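Local structure of internalin (Listeria monocytogenes serotype 4b, 4FMZ) at residues P11-F16 / A32-V37; Q60-L65 / S82-L87. The protein is an internalin of the leucine-rich repeat family and probably contributes to adhesion to, and invasion of, host cells, as some related internalins do. One frame throughout, in Å; residues are numbered along the deposited sequence.

Interaction 1: residues P11-F16 / A32-V37; sequences PINQIF and ASVTDV
Pro11 and Ile12 meet the loop 32-37 within the small helical cap domain at the N-terminal end of the internalin, where the strands 10-11 and 37-38 pair antiparallel and Pro11 faces Val37 as a non-hydrogen-bonded pair. Two backbone hydrogen bonds carry the junction. Ile12 N donates a hydrogen bond to Asp36 O at 2.9 Å, nearly straight at 161°, and Asn13 N donates one to Val34 O at 2.8 Å, more bent at 138°. The first two N-H groups of helix 12-15 thus find their acceptors in segment 32-37, while Pro11 O at the N-cap serves Gln14 N.

Side-chain packing fills in around these bonds. The CG1 branch of Ile12, anti to its own carbonyl carbon (chi1 -65°), lies against the carbonyl oxygen of Asp36, and the side chain continues onto Ala22 and Ile25 of helix 19-29. Farther along, Pro11 CD makes apolar contact with Val37 CG2 at 4.2 Å.

The loop holds its own shape through a type I turn from Ser33 to Asp36. Asp36 OD2 accepts from Ser33 N at 3.0 Å, the donor standing above the carboxylate plane. Asn13 ND2 lies 3.7 Å from Thr35 CG2.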
loop_
_atom_site.group_PDB
_atom_site.type_symbol
_atom_site.label_atom_id
_atom_site.label_comp_id
_atom_site.label_asym_id
_atom_site.label_seq_id
_atom_site.Cartn_x
_atom_site.Cartn_y
_atom_site.Cartn_z
ATOM N N PRO A 11 40.264 8.283 -7.993
ATOM C CA PRO A 11 39.390 9.341 -7.443
ATOM C C PRO A 11 37.909 8.956 -7.511
ATOM O O PRO A 11 37.481 8.296 -8.467
ATOM C CB PRO A 11 39.684 10.543 -8.349
ATOM C CG PRO A 11 41.063 10.274 -8.896
ATOM C CD PRO A 11 41.057 8.791 -9.130
ATOM N N ILE A 12 37.134 9.344 -6.481
ATOM C CA ILE A 12 35.687 9.089 -6.414
ATOM C C ILE A 12 35.005 9.534 -7.725
ATOM O O ILE A 12 34.209 8.767 -8.273
ATOM C CB ILE A 12 35.016 9.781 -5.174
ATOM C CG1 ILE A 12 35.534 9.203 -3.850
ATOM C CG2 ILE A 12 33.467 9.680 -5.230
ATOM C CD1 ILE A 12 35.247 10.018 -2.578
ATOM N N ASN A 13 35.329 10.741 -8.231
ATOM C CA ASN A 13 34.666 11.268 -9.426
ATOM C C ASN A 13 35.167 10.618 -10.747
ATOM O O ASN A 13 34.632 10.931 -11.813
ATOM C CB ASN A 13 34.737 12.791 -9.488
ATOM C CG ASN A 13 36.126 13.350 -9.669
ATOM O OD1 ASN A 13 37.138 12.654 -9.561
ATOM N ND2 ASN A 13 36.191 14.638 -9.935
ATOM N N GLN A 14 36.178 9.717 -10.668
ATOM C CA GLN A 14 36.636 8.916 -11.813
ATOM C C GLN A 14 35.782 7.650 -11.907
ATOM O O GLN A 14 35.499 7.165 -13.009
ATOM C CB GLN A 14 38.123 8.537 -11.700
ATOM C CG GLN A 14 38.637 7.632 -12.832
ATOM C CD GLN A 14 40.071 7.192 -12.642
ATOM O OE1 GLN A 14 40.980 8.007 -12.476
ATOM N NE2 GLN A 14 40.316 5.895 -12.714
ATOM N N ILE A 15 35.443 7.075 -10.739
ATOM C CA ILE A 15 34.694 5.823 -10.617
ATOM C C ILE A 15 33.190 6.099 -10.751
ATOM O O ILE A 15 32.485 5.327 -11.406
ATOM C CB ILE A 15 35.050 5.114 -9.268
ATOM C CG1 ILE A 15 36.564 4.771 -9.145
ATOM C CG2 ILE A 15 34.172 3.889 -9.019
ATOM C CD1 ILE A 15 37.162 3.672 -10.185
ATOM N N PHE A 16 32.713 7.182 -10.125
ATOM C CA PHE A 16 31.298 7.581 -10.106
ATOM C C PHE A 16 31.128 8.845 -10.949
ATOM O O PHE A 16 31.266 9.944 -10.424
ATOM C CB PHE A 16 30.824 7.792 -8.650
ATOM C CG PHE A 16 30.978 6.567 -7.778
ATOM C CD1 PHE A 16 29.964 5.623 -7.695
ATOM C CD2 PHE A 16 32.149 6.346 -7.058
ATOM C CE1 PHE A 16 30.109 4.495 -6.891
ATOM C CE2 PHE A 16 32.293 5.209 -6.262
ATOM C CZ PHE A 16 31.285 4.280 -6.208
ATOM N N ALA A 32 37.192 14.560 2.025
ATOM C CA ALA A 32 37.095 16.017 1.895
ATOM C C ALA A 32 36.466 16.450 0.564
ATOM O O ALA A 32 35.788 17.469 0.521
ATOM C CB ALA A 32 38.474 16.638 2.028
ATOM N N SER A 33 36.697 15.689 -0.519
ATOM C CA SER A 33 36.268 16.062 -1.870
ATOM C C SER A 33 35.968 14.839 -2.738
ATOM O O SER A 33 36.486 13.758 -2.475
ATOM C CB SER A 33 37.383 16.886 -2.526
ATOM O OG SER A 33 37.225 17.091 -3.922
ATOM N N VAL A 34 35.171 15.030 -3.813
ATOM C CA VAL A 34 34.859 13.978 -4.799
ATOM C C VAL A 34 36.114 13.680 -5.655
ATOM O O VAL A 34 36.147 12.682 -6.373
ATOM C CB VAL A 34 33.625 14.312 -5.690
ATOM C CG1 VAL A 34 32.344 14.386 -4.854
ATOM C CG2 VAL A 34 33.835 15.598 -6.504
ATOM N N THR A 35 37.146 14.539 -5.578
ATOM C CA THR A 35 38.406 14.307 -6.308
ATOM C C THR A 35 39.332 13.378 -5.501
ATOM O O THR A 35 40.354 12.930 -6.034
ATOM C CB THR A 35 39.122 15.626 -6.662
ATOM O OG1 THR A 35 39.484 16.311 -5.465
ATOM C CG2 THR A 35 38.294 16.536 -7.562
ATOM N N ASP A 36 38.984 13.089 -4.227
ATOM C CA ASP A 36 39.788 12.231 -3.351
ATOM C C ASP A 36 39.796 10.778 -3.812
ATOM O O ASP A 36 38.771 10.250 -4.255
ATOM C CB ASP A 36 39.291 12.295 -1.896
ATOM C CG ASP A 36 39.538 13.612 -1.191
ATOM O OD1 ASP A 36 40.343 14.428 -1.707
ATOM O OD2 ASP A 36 38.964 13.816 -0.104
ATOM N N VAL A 37 40.968 10.134 -3.685
ATOM C CA VAL A 37 41.157 8.738 -4.064
ATOM C C VAL A 37 40.476 7.824 -3.054
ATOM O O VAL A 37 40.520 8.082 -1.850
ATOM C CB VAL A 37 42.670 8.419 -4.207
ATOM C CG1 VAL A 37 42.961 6.922 -4.103
ATOM C CG2 VAL A 37 43.179 8.938 -5.527
#

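Interaction 2: residues Q60-L65 / S82-L87; sequences QGIEYL and SPLSNL
Glu63 and Pro83 mark the closest approach of the two backbones, their CA atoms 5.3 Å apart, where the 3-10 turn at 62-64 lies beside the one that begins at Ser82; no hydrogen bond joins the segments. Side chains and carbonyl groups do the work instead. Ile62 is central: its CG1 lies roughly anti to the backbone N (chi1 -150°), which puts CG2 between the backbone N and the carbonyl carbon, and CG2 reaches Leu84 CD2 at 3.8 Å and also meets Pro83 CB and Leu87 CD1. Leu84 starts out pointing away from the neighbouring segment, and it is the CD2 branch at its tip that returns to Ile62.

Such stacking of equivalent turns is how a leucine-rich repeat solenoid is built. Coils of internalin repeats typically carry a short strand on the concave face and a 3-10 turn on the convex one, and here two successive convex turns meet. Inward, Ile62 and Leu84 both pack against Leu71 of strand 70-72, which lies between the two segments in sequence.

Leu87 extends the seam by wedging its two methyls among carbonyl oxygens of the earlier turn: CD1 lies 3.5 Å from Ile62 O, and CD2 is 3.3 Å from Leu65 O.

Toward the surface, Glu63 folds back at chi2 (-83°). Its OE1 accepts a hydrogen bond of 2.8 Å from Gly61 N, on the syn side though 30° out of the carboxylate plane. The same oxygen rests 3.5 Å from Pro83 CB, while the next ring carbon, CG, packs against N and CA of Gln60.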
loop_
_atom_site.group_PDB
_atom_site.type_symbol
_atom_site.label_atom_id
_atom_site.label_comp_id
_atom_site.label_asym_id
_atom_site.label_seq_id
_atom_site.Cartn_x
_atom_site.Cartn_y
_atom_site.Cartn_z
ATOM N N GLN A 60 26.587 4.356 -12.619
ATOM C CA GLN A 60 27.868 3.758 -13.019
ATOM C C GLN A 60 28.877 3.960 -11.885
ATOM O O GLN A 60 28.945 5.058 -11.307
ATOM C CB GLN A 60 28.382 4.343 -14.349
ATOM C CG GLN A 60 27.540 3.899 -15.553
ATOM C CD GLN A 60 27.734 4.791 -16.754
ATOM O OE1 GLN A 60 27.424 5.983 -16.740
ATOM N NE2 GLN A 60 28.251 4.227 -17.829
ATOM N N GLY A 61 29.574 2.878 -11.534
ATOM C CA GLY A 61 30.554 2.827 -10.449
ATOM C C GLY A 61 30.048 2.102 -9.222
ATOM O O GLY A 61 30.854 1.558 -8.461
ATOM N N ILE A 62 28.700 2.066 -9.019
ATOM C CA ILE A 62 28.085 1.402 -7.858
ATOM C C ILE A 62 28.421 -0.097 -7.824
ATOM O O ILE A 62 28.410 -0.694 -6.743
ATOM C CB ILE A 62 26.556 1.662 -7.756
ATOM C CG1 ILE A 62 26.115 1.640 -6.276
ATOM C CG2 ILE A 62 25.715 0.696 -8.643
ATOM C CD1 ILE A 62 24.819 2.344 -5.979
ATOM N N GLU A 63 28.786 -0.674 -8.987
ATOM C CA GLU A 63 29.171 -2.079 -9.091
ATOM C C GLU A 63 30.412 -2.417 -8.209
ATOM O O GLU A 63 30.613 -3.597 -7.934
ATOM C CB GLU A 63 29.384 -2.512 -10.563
ATOM C CG GLU A 63 30.535 -1.835 -11.297
ATOM C CD GLU A 63 30.302 -0.462 -11.905
ATOM O OE1 GLU A 63 29.212 0.119 -11.700
ATOM O OE2 GLU A 63 31.233 0.045 -12.574
ATOM N N TYR A 64 31.187 -1.402 -7.713
ATOM C CA TYR A 64 32.351 -1.614 -6.827
ATOM C C TYR A 64 31.981 -1.781 -5.349
ATOM O O TYR A 64 32.819 -2.210 -4.535
ATOM C CB TYR A 64 33.349 -0.468 -6.949
ATOM C CG TYR A 64 34.070 -0.478 -8.270
ATOM C CD1 TYR A 64 35.056 -1.427 -8.542
ATOM C CD2 TYR A 64 33.762 0.448 -9.259
ATOM C CE1 TYR A 64 35.755 -1.416 -9.743
ATOM C CE2 TYR A 64 34.443 0.464 -10.468
ATOM C CZ TYR A 64 35.443 -0.469 -10.700
ATOM O OH TYR A 64 36.093 -0.496 -11.896
ATOM N N LEU A 65 30.729 -1.444 -5.008
ATOM C CA LEU A 65 30.220 -1.584 -3.648
ATOM C C LEU A 65 29.709 -3.019 -3.477
ATOM O O LEU A 65 28.526 -3.240 -3.239
ATOM C CB LEU A 65 29.116 -0.526 -3.401
ATOM C CG LEU A 65 29.574 0.859 -2.914
ATOM C CD1 LEU A 65 30.541 1.531 -3.891
ATOM C CD2 LEU A 65 28.403 1.758 -2.697
ATOM N N SER A 82 21.492 -1.156 -14.814
ATOM C CA SER A 82 22.401 -2.265 -15.140
ATOM C C SER A 82 23.619 -2.337 -14.175
ATOM O O SER A 82 23.991 -3.446 -13.819
ATOM C CB SER A 82 22.871 -2.209 -16.593
ATOM O OG SER A 82 23.437 -0.956 -16.935
ATOM N N PRO A 83 24.226 -1.218 -13.649
ATOM C CA PRO A 83 25.363 -1.388 -12.707
ATOM C C PRO A 83 25.005 -2.123 -11.397
ATOM O O PRO A 83 25.919 -2.506 -10.671
ATOM C CB PRO A 83 25.804 0.057 -12.415
ATOM C CG PRO A 83 25.328 0.830 -13.579
ATOM C CD PRO A 83 24.001 0.221 -13.903
ATOM N N LEU A 84 23.695 -2.345 -11.101
ATOM C CA LEU A 84 23.284 -3.084 -9.899
ATOM C C LEU A 84 23.349 -4.601 -10.086
ATOM O O LEU A 84 23.270 -5.329 -9.093
ATOM C CB LEU A 84 21.826 -2.737 -9.490
ATOM C CG LEU A 84 21.518 -1.345 -8.955
ATOM C CD1 LEU A 84 20.068 -1.238 -8.522
ATOM C CD2 LEU A 84 22.427 -0.977 -7.803
ATOM N N SER A 85 23.433 -5.076 -11.353
ATOM C CA SER A 85 23.286 -6.483 -11.756
ATOM C C SER A 85 24.103 -7.516 -10.955
ATOM O O SER A 85 23.615 -8.630 -10.787
ATOM C CB SER A 85 23.554 -6.673 -13.245
ATOM O OG SER A 85 24.930 -6.525 -13.555
ATOM N N ASN A 86 25.297 -7.172 -10.459
ATOM C CA ASN A 86 26.105 -8.134 -9.702
ATOM C C ASN A 86 26.155 -7.811 -8.192
ATOM O O ASN A 86 26.910 -8.448 -7.458
ATOM C CB ASN A 86 27.516 -8.211 -10.286
ATOM C CG ASN A 86 27.641 -9.197 -11.414
ATOM O OD1 ASN A 86 27.157 -8.974 -12.528
ATOM N ND2 ASN A 86 28.309 -10.312 -11.149
ATOM N N LEU A 87 25.314 -6.887 -7.707
ATOM C CA LEU A 87 25.320 -6.565 -6.273
ATOM C C LEU A 87 24.391 -7.547 -5.545
ATOM O O LEU A 87 23.376 -7.173 -4.956
ATOM C CB LEU A 87 24.945 -5.085 -6.037
ATOM C CG LEU A 87 25.931 -4.070 -6.653
ATOM C CD1 LEU A 87 25.513 -2.635 -6.352
ATOM C CD2 LEU A 87 27.377 -4.329 -6.178
#

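Overall arrangement
Interaction 1 lies at the surface and closes the cap domain on itself, largely through backbone hydrogen bonds that join a helix start to a loop; interaction 2 is partly buried and joins successive coils of the solenoid by side-chain packing, without a hydrogen bond between the segments. Their centres are about 17 Å apart, yet the segments 11-16 and 60-65 touch directly. Phe16 brings CE1 to 3.3 Å from Gly61 C and CZ to 3.7 Å from Leu65 CD1, and Ile15 CG2 packs on Tyr64 CD2. The helix that interaction 1 holds by its start meets the turn 60-65 with its far end, continuing the hydrophobic core from cap to repeats.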